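Local coordinates for endolysin (Clostridium phage phiCD27, PDB 3QAY), which probably cleaves the amide bond between N-acetylmuramic acid and L-alanine in the cell wall of Clostridium difficile, using a bound zinc ion, at residues 3-8 with 71-76. Sequence-based numbering, arbitrary orientation.
Sequences KICITV and PRVNSG
With every side-chain torsion close to 180°, K3 runs out straight from the start of strand 3-8 until its ammonium reaches the backbone carbonyl of G76, in the turn that follows helix 64-75. The contact lies on one face of the mixed beta-sheet in the alpha/beta fold of the amidase domain, where the helix leading into strand 80-87 packs over the N-terminal strand, which lies between 48-52 and 80-87. K3 NZ donates to G76 O at 2.7 Å, in the plane of the carbonyl and with a C=O...N angle of 146°. The aliphatic end of the lysine comes along with it, CE lying 3.2 Å from the same G76 O. At its other end the residue is tied to D79, which accepts from K3 N.

Further along the strand the contact turns apolar. V73 carries it with a single methyl: CG2, anti to its own carbonyl carbon, reaches the strand, and C5 SG meets it at 4.1 Å. The sulfur gets there by standing anti to the backbone N of C5 (chi1 -179°). I4 and I6, alternating with these residues, turn to the opposite face and pack on helix 27-44. Around the valine, L81 touches C5, T7 and V73 alike, while I52 lies against C5 and T7, so the patch is buried between neighbouring strands and the helix.

Behind the valine, S75 OG reaches back to P71 O, donating at 3.0 Å. T7, whose side chain is about 10 Å from the bound zinc ion, splits its two branches: OG1 hydrogen-bonds E83, whereas the methyl CG2 meets V73 CG2 at 3.9 Å, the two side chains crossing at about a right angle.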
# COMPACT_ATOMS: atom_id res chain seq x y z
N LYS A 3 -13.45 -7.16 6.66
CA LYS A 3 -12.18 -7.82 6.96
C LYS A 3 -11.16 -7.43 5.88
O LYS A 3 -11.36 -7.71 4.70
CB LYS A 3 -12.33 -9.34 7.02
CG LYS A 3 -11.11 -10.04 7.63
CD LYS A 3 -11.25 -11.55 7.66
CE LYS A 3 -10.02 -12.18 8.29
NZ LYS A 3 -10.09 -13.66 8.36
N ILE A 4 -10.08 -6.78 6.30
CA ILE A 4 -9.15 -6.15 5.38
C ILE A 4 -7.77 -6.78 5.50
O ILE A 4 -7.30 -7.07 6.60
CB ILE A 4 -9.04 -4.63 5.63
CG1 ILE A 4 -10.41 -3.96 5.58
CG2 ILE A 4 -8.12 -3.97 4.60
CD1 ILE A 4 -10.37 -2.46 5.84
N CYS A 5 -7.13 -7.01 4.36
CA CYS A 5 -5.77 -7.53 4.34
C CYS A 5 -4.86 -6.42 3.87
O CYS A 5 -5.14 -5.79 2.85
CB CYS A 5 -5.65 -8.72 3.40
SG CYS A 5 -3.98 -9.45 3.35
N ILE A 6 -3.78 -6.17 4.61
CA ILE A 6 -2.75 -5.23 4.19
C ILE A 6 -1.47 -6.01 3.96
O ILE A 6 -0.94 -6.62 4.89
CB ILE A 6 -2.48 -4.13 5.24
CG1 ILE A 6 -3.73 -3.32 5.54
CG2 ILE A 6 -1.37 -3.18 4.76
CD1 ILE A 6 -3.57 -2.36 6.72
N THR A 7 -1.00 -6.03 2.71
CA THR A 7 0.31 -6.59 2.42
C THR A 7 1.32 -5.45 2.28
O THR A 7 0.99 -4.38 1.79
CB THR A 7 0.31 -7.43 1.14
OG1 THR A 7 -0.11 -6.64 0.03
CG2 THR A 7 -0.61 -8.63 1.28
N VAL A 8 2.54 -5.69 2.75
CA VAL A 8 3.65 -4.79 2.51
C VAL A 8 4.39 -5.28 1.28
O VAL A 8 4.80 -6.44 1.21
CB VAL A 8 4.60 -4.72 3.72
CG1 VAL A 8 5.90 -4.02 3.36
CG2 VAL A 8 3.90 -4.03 4.90
N PRO A 71 -1.33 -17.25 -1.36
CA PRO A 71 -2.10 -18.22 -0.58
C PRO A 71 -2.69 -17.64 0.72
O PRO A 71 -3.82 -17.98 1.10
CB PRO A 71 -1.07 -19.32 -0.26
CG PRO A 71 0.01 -19.16 -1.29
CD PRO A 71 0.07 -17.69 -1.57
N ARG A 72 -1.94 -16.76 1.37
CA ARG A 72 -2.37 -16.12 2.62
C ARG A 72 -3.47 -15.09 2.36
O ARG A 72 -4.45 -15.03 3.11
CB ARG A 72 -1.18 -15.49 3.34
CG ARG A 72 -0.24 -16.53 3.91
CD ARG A 72 1.05 -15.94 4.48
NE ARG A 72 1.77 -16.96 5.26
CZ ARG A 72 2.47 -17.97 4.74
NH1 ARG A 72 2.58 -18.12 3.42
NH2 ARG A 72 3.07 -18.83 5.55
N VAL A 73 -3.31 -14.29 1.32
CA VAL A 73 -4.37 -13.38 0.89
C VAL A 73 -5.67 -14.16 0.58
O VAL A 73 -6.76 -13.77 1.00
CB VAL A 73 -3.96 -12.55 -0.34
CG1 VAL A 73 -5.16 -11.81 -0.92
CG2 VAL A 73 -2.87 -11.55 0.03
N ASN A 74 -5.53 -15.28 -0.11
CA ASN A 74 -6.69 -16.03 -0.58
C ASN A 74 -7.30 -17.01 0.42
O ASN A 74 -8.37 -17.58 0.16
CB ASN A 74 -6.33 -16.75 -1.89
CG ASN A 74 -6.14 -15.78 -3.04
OD1 ASN A 74 -6.75 -14.71 -3.08
ND2 ASN A 74 -5.28 -16.15 -3.99
N SER A 75 -6.64 -17.21 1.57
CA SER A 75 -7.16 -18.12 2.60
C SER A 75 -7.86 -17.38 3.76
O SER A 75 -8.48 -18.01 4.61
CB SER A 75 -6.03 -18.97 3.17
OG SER A 75 -5.06 -18.17 3.81
N GLY A 76 -7.76 -16.05 3.77
CA GLY A 76 -8.27 -15.26 4.89
C GLY A 76 -9.70 -14.75 4.79
O GLY A 76 -10.19 -14.13 5.73